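Side-chain contacts in protein PES4 (PDB 6EZ7), which probably binds RNA, including poly(A), poly(U) and mRNA 3'-untranslated regions, and is represented here by its third RNA recognition motif domain: residues Asp16-Leu19 with Asn20-Glu24; Asp53-Lys56 with Ala57-Tyr61. All coordinates share one frame; numbering follows the deposited sequence.

Contact 1 (Asp16-Leu19 with Asn20-Glu24); sequences DDIL and NFFSE
The ring of Phe-22 meets the carbonyl oxygen of Ile-18 with its edge: Ile-18 O lies in the ring plane, 3.4 Å from Phe-22 CD1. The same oxygen accepts the backbone N-H of Phe-22 at 2.9 Å. Ile-18 CG2 comes instead from above one face, reaching Phe-22 CD1 at 4.1 Å, and Tyr-61 of helix 51-61 lies against the opposite face, the ring planes about 40° apart. Phe-21 is turned differently. Its CD2 approaches Asp-17 O obliquely at 3.1 Å, while Phe-66 packs edge-to-face with the ring. Residues 16-22 make up nearly all of the first helix of an RNA recognition motif, the βαββαβ fold, and Ile-18 and Phe-22 face its sheet, touching Ile-6 on strand 3-9. Farther round the helix, one water donates to both Asp-17 OD1 and Asn-20 OD1, joining two side chains a turn apart; the other carboxylate oxygen of Asp-17 accepts from Thr-14 N. Toward the C-terminal part of the segment, Leu-19 O takes two bonds from Ser-23, one from the backbone N at 3.0 Å and a shorter one from OG at 2.6 Å. With chi1 at -60°, OG stands beside its own backbone N, which brings both donors to the one oxygen. Without the hydroxyl, as with an alanine here, Leu-19 O is likely to be left with the backbone N-H of Ser-23 as its one donor from this residue, and that bond is already bent, with an N-H...O angle of 140°.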
loop_
_atom_site.group_PDB
_atom_site.type_symbol
_atom_site.label_atom_id
_atom_site.label_comp_id
_atom_site.label_asym_id
_atom_site.label_seq_id
_atom_site.Cartn_x
_atom_site.Cartn_y
_atom_site.Cartn_z
ATOM N N ASP A 16 -10.337 2.906 5.631
ATOM C CA ASP A 16 -10.634 1.680 6.376
ATOM C C ASP A 16 -10.294 0.424 5.577
ATOM O O ASP A 16 -9.824 -0.568 6.140
ATOM C CB ASP A 16 -12.105 1.638 6.787
ATOM C CG ASP A 16 -12.420 2.586 7.926
ATOM O OD1 ASP A 16 -11.478 3.001 8.638
ATOM O OD2 ASP A 16 -13.615 2.905 8.117
ATOM N N ASP A 17 -10.547 0.461 4.270
ATOM C CA ASP A 17 -10.182 -0.654 3.397
ATOM C C ASP A 17 -8.691 -0.935 3.476
ATOM O O ASP A 17 -8.277 -2.087 3.598
ATOM C CB ASP A 17 -10.567 -0.374 1.945
ATOM C CG ASP A 17 -12.064 -0.299 1.741
ATOM O OD1 ASP A 17 -12.803 -0.926 2.528
ATOM O OD2 ASP A 17 -12.502 0.386 0.790
ATOM N N ILE A 18 -7.884 0.118 3.394
ATOM C CA ILE A 18 -6.439 -0.050 3.469
ATOM C C ILE A 18 -6.059 -0.597 4.837
ATOM O O ILE A 18 -5.258 -1.520 4.947
ATOM C CB ILE A 18 -5.691 1.267 3.218
ATOM C CG1 ILE A 18 -6.137 1.889 1.894
ATOM C CG2 ILE A 18 -4.196 1.026 3.211
ATOM C CD1 ILE A 18 -5.921 0.995 0.709
ATOM N N LEU A 19 -6.649 -0.020 5.875
ATOM C CA LEU A 19 -6.392 -0.463 7.237
ATOM C C LEU A 19 -6.758 -1.925 7.422
ATOM O O LEU A 19 -5.979 -2.707 7.956
ATOM C CB LEU A 19 -7.174 0.395 8.228
ATOM C CG LEU A 19 -6.508 1.689 8.683
ATOM C CD1 LEU A 19 -7.501 2.560 9.438
ATOM C CD2 LEU A 19 -5.291 1.379 9.550
ATOM N N ASN A 20 -7.943 -2.302 6.965
ATOM C CA ASN A 20 -8.422 -3.649 7.208
ATOM C C ASN A 20 -7.617 -4.707 6.468
ATOM O O ASN A 20 -7.303 -5.756 7.027
ATOM C CB ASN A 20 -9.901 -3.745 6.856
ATOM C CG ASN A 20 -10.775 -3.183 7.950
ATOM O OD1 ASN A 20 -11.663 -2.361 7.712
ATOM N ND2 ASN A 20 -10.502 -3.606 9.175
ATOM N N PHE A 21 -7.259 -4.430 5.222
ATOM C CA PHE A 21 -6.446 -5.380 4.472
ATOM C C PHE A 21 -5.013 -5.437 4.979
ATOM O O PHE A 21 -4.486 -6.513 5.253
ATOM C CB PHE A 21 -6.450 -5.035 2.986
ATOM C CG PHE A 21 -7.682 -5.495 2.270
ATOM C CD1 PHE A 21 -7.948 -6.846 2.123
ATOM C CD2 PHE A 21 -8.571 -4.580 1.736
ATOM C CE1 PHE A 21 -9.083 -7.275 1.462
ATOM C CE2 PHE A 21 -9.709 -5.004 1.074
ATOM C CZ PHE A 21 -9.964 -6.354 0.937
ATOM N N PHE A 22 -4.382 -4.279 5.116
ATOM C CA PHE A 22 -2.935 -4.262 5.298
ATOM C C PHE A 22 -2.472 -4.328 6.749
ATOM O O PHE A 22 -1.277 -4.451 7.008
ATOM C CB PHE A 22 -2.358 -3.036 4.588
ATOM C CG PHE A 22 -2.354 -3.189 3.098
ATOM C CD1 PHE A 22 -3.486 -2.894 2.357
ATOM C CD2 PHE A 22 -1.247 -3.707 2.450
ATOM C CE1 PHE A 22 -3.501 -3.073 0.987
ATOM C CE2 PHE A 22 -1.253 -3.885 1.074
ATOM C CZ PHE A 22 -2.382 -3.569 0.343
ATOM N N SER A 23 -3.409 -4.285 7.692
ATOM C CA SER A 23 -3.065 -4.518 9.094
ATOM C C SER A 23 -2.971 -6.010 9.391
ATOM O O SER A 23 -2.561 -6.412 10.481
ATOM C CB SER A 23 -4.088 -3.873 10.027
ATOM O OG SER A 23 -4.141 -2.472 9.831
ATOM N N GLU A 24 -3.351 -6.830 8.418
ATOM C CA GLU A 24 -3.312 -8.278 8.588
ATOM C C GLU A 24 -1.885 -8.817 8.662
ATOM O O GLU A 24 -1.663 -9.919 9.159
ATOM C CB GLU A 24 -4.069 -8.970 7.453
ATOM C CG GLU A 24 -5.562 -8.676 7.440
ATOM C CD GLU A 24 -6.249 -9.078 8.735
ATOM O OE1 GLU A 24 -5.910 -10.148 9.287
ATOM O OE2 GLU A 24 -7.126 -8.322 9.205
HETATM O O HOH W 1 -13.022 -1.817 5.167
#

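Contact 2 (Asp53-Lys56 with Ala57-Tyr61); sequences DSEK and AIKRY
Ala-57 and Ile-58 pack closely against the preceding turn: Ala-57 CB lies 3.5 Å from both Asp-53 O and Ser-54 O, and Ile-58 CG1 comes to 3.4 Å from Ser-54 O. Both side chains also touch Ile-4 of strand 3-9, and the small Ala-57 meets Tyr-48. Ser-54, on this buried side, bonds through OG to Ser-51 O and Arg-75. Lys-56 reaches back to the buried carboxylate of Asp-53, forming a salt bridge with OD1 whose hydrogen bond from Lys-56 NZ is long and weak at 3.4 Å; NZ also hydrogen-bonds to Val-25 O. The outer side is looser. Glu-55 and Lys-59, one turn apart, are oppositely charged but form no salt bridge, Glu-55 OE2 staying 4.2 Å from Lys-59 NZ. The lysine, bent at chi3 and chi4 (-86° and -89°), folds back to place NZ 3.4 Å from Glu-55 CG, over the aliphatic part of the glutamate, whose OE1 instead pairs with Arg-75. Arg-60 CG rests 3.1 Å from Lys-56 O, the oxygen that accepts Arg-60 N. A buried side laid on the sheet and an outward side carrying Glu-55 and the exposed Lys-59 and Arg-60 mark the amphipathic second helix of the RNA recognition motif.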
loop_
_atom_site.group_PDB
_atom_site.type_symbol
_atom_site.label_atom_id
_atom_site.label_comp_id
_atom_site.label_asym_id
_atom_site.label_seq_id
_atom_site.Cartn_x
_atom_site.Cartn_y
_atom_site.Cartn_z
ATOM N N ASP A 53 7.197 -6.299 8.344
ATOM C CA ASP A 53 5.809 -6.390 7.906
ATOM C C ASP A 53 5.585 -5.784 6.521
ATOM O O ASP A 53 4.685 -6.209 5.795
ATOM C CB ASP A 53 4.890 -5.724 8.930
ATOM C CG ASP A 53 4.888 -6.449 10.264
ATOM O OD1 ASP A 53 5.234 -7.652 10.287
ATOM O OD2 ASP A 53 4.542 -5.825 11.289
ATOM N N SER A 54 6.401 -4.801 6.152
ATOM C CA SER A 54 6.267 -4.179 4.839
ATOM C C SER A 54 6.610 -5.178 3.736
ATOM O O SER A 54 5.944 -5.224 2.704
ATOM C CB SER A 54 7.146 -2.929 4.731
ATOM O OG SER A 54 8.521 -3.255 4.695
ATOM N N GLU A 55 7.638 -5.989 3.961
ATOM C CA GLU A 55 7.984 -7.039 3.008
ATOM C C GLU A 55 6.876 -8.084 2.939
ATOM O O GLU A 55 6.549 -8.588 1.864
ATOM C CB GLU A 55 9.307 -7.702 3.385
ATOM C CG GLU A 55 9.904 -8.562 2.285
ATOM C CD GLU A 55 10.065 -7.805 0.979
ATOM O OE1 GLU A 55 10.607 -6.678 1.002
ATOM O OE2 GLU A 55 9.645 -8.338 -0.071
ATOM N N LYS A 56 6.302 -8.403 4.094
ATOM C CA LYS A 56 5.203 -9.356 4.156
ATOM C C LYS A 56 4.018 -8.851 3.348
ATOM O O LYS A 56 3.378 -9.617 2.628
ATOM C CB LYS A 56 4.790 -9.609 5.606
ATOM C CG LYS A 56 5.795 -10.432 6.398
ATOM C CD LYS A 56 5.518 -10.358 7.892
ATOM C CE LYS A 56 4.122 -10.862 8.225
ATOM N NZ LYS A 56 3.762 -10.595 9.646
ATOM N N ALA A 57 3.738 -7.554 3.467
ATOM C CA ALA A 57 2.618 -6.933 2.764
ATOM C C ALA A 57 2.775 -7.049 1.253
ATOM O O ALA A 57 1.818 -7.348 0.543
ATOM C CB ALA A 57 2.480 -5.467 3.169
ATOM N N ILE A 58 3.985 -6.796 0.765
ATOM C CA ILE A 58 4.273 -6.950 -0.654
ATOM C C ILE A 58 4.064 -8.400 -1.088
ATOM O O ILE A 58 3.394 -8.673 -2.085
ATOM C CB ILE A 58 5.712 -6.519 -0.983
ATOM C CG1 ILE A 58 5.901 -5.030 -0.685
ATOM C CG2 ILE A 58 6.045 -6.827 -2.436
ATOM C CD1 ILE A 58 7.341 -4.573 -0.785
ATOM N N LYS A 59 4.626 -9.329 -0.325
ATOM C CA LYS A 59 4.525 -10.743 -0.671
ATOM C C LYS A 59 3.084 -11.233 -0.648
ATOM O O LYS A 59 2.689 -12.071 -1.462
ATOM C CB LYS A 59 5.376 -11.593 0.277
ATOM C CG LYS A 59 6.863 -11.551 -0.027
ATOM C CD LYS A 59 7.579 -12.764 0.551
ATOM C CE LYS A 59 7.985 -12.543 2.000
ATOM N NZ LYS A 59 9.334 -11.919 2.106
ATOM N N ARG A 60 2.293 -10.706 0.277
ATOM C CA ARG A 60 0.937 -11.203 0.450
ATOM C C ARG A 60 -0.095 -10.478 -0.407
ATOM O O ARG A 60 -1.084 -11.087 -0.821
ATOM C CB ARG A 60 0.541 -11.135 1.928
ATOM C CG ARG A 60 1.417 -12.020 2.809
ATOM C CD ARG A 60 1.008 -11.967 4.267
ATOM N NE ARG A 60 -0.424 -12.185 4.445
ATOM C CZ ARG A 60 -1.037 -12.167 5.624
ATOM N NH1 ARG A 60 -0.343 -11.941 6.732
ATOM N NH2 ARG A 60 -2.345 -12.373 5.694
ATOM N N TYR A 61 0.130 -9.200 -0.702
ATOM C CA TYR A 61 -0.915 -8.415 -1.358
ATOM C C TYR A 61 -0.615 -7.946 -2.779
ATOM O O TYR A 61 -1.511 -7.443 -3.454
ATOM C CB TYR A 61 -1.265 -7.201 -0.500
ATOM C CG TYR A 61 -2.191 -7.555 0.633
ATOM C CD1 TYR A 61 -3.478 -8.011 0.377
ATOM C CD2 TYR A 61 -1.783 -7.446 1.956
ATOM C CE1 TYR A 61 -4.335 -8.347 1.403
ATOM C CE2 TYR A 61 -2.636 -7.780 2.993
ATOM C CZ TYR A 61 -3.910 -8.229 2.708
ATOM O OH TYR A 61 -4.768 -8.561 3.734
#

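Contact 1 and contact 2 belong to the two helices of a single RNA recognition motif, with centres about 12 Å apart, and the helices meet near their C-terminal ends. Tyr-61, the last residue of contact 2, makes the junction: Tyr-61 OH lies 2.6 Å from Phe-21 O, a probable hydrogen bond, and Tyr-61 CB packs 3.7 Å from Phe-22 CE2. Alongside, Arg-60 NH1 approaches Glu-24 O at 3.4 Å, at most a weak bond. Strand 3-9 is shared as well, since Phe-22 from residues 16-24 and Ala-57 and Ile-58 from residues 53-61 all touch Ile-4. In this fold RNA is usually bound on the sheet face away from the helices.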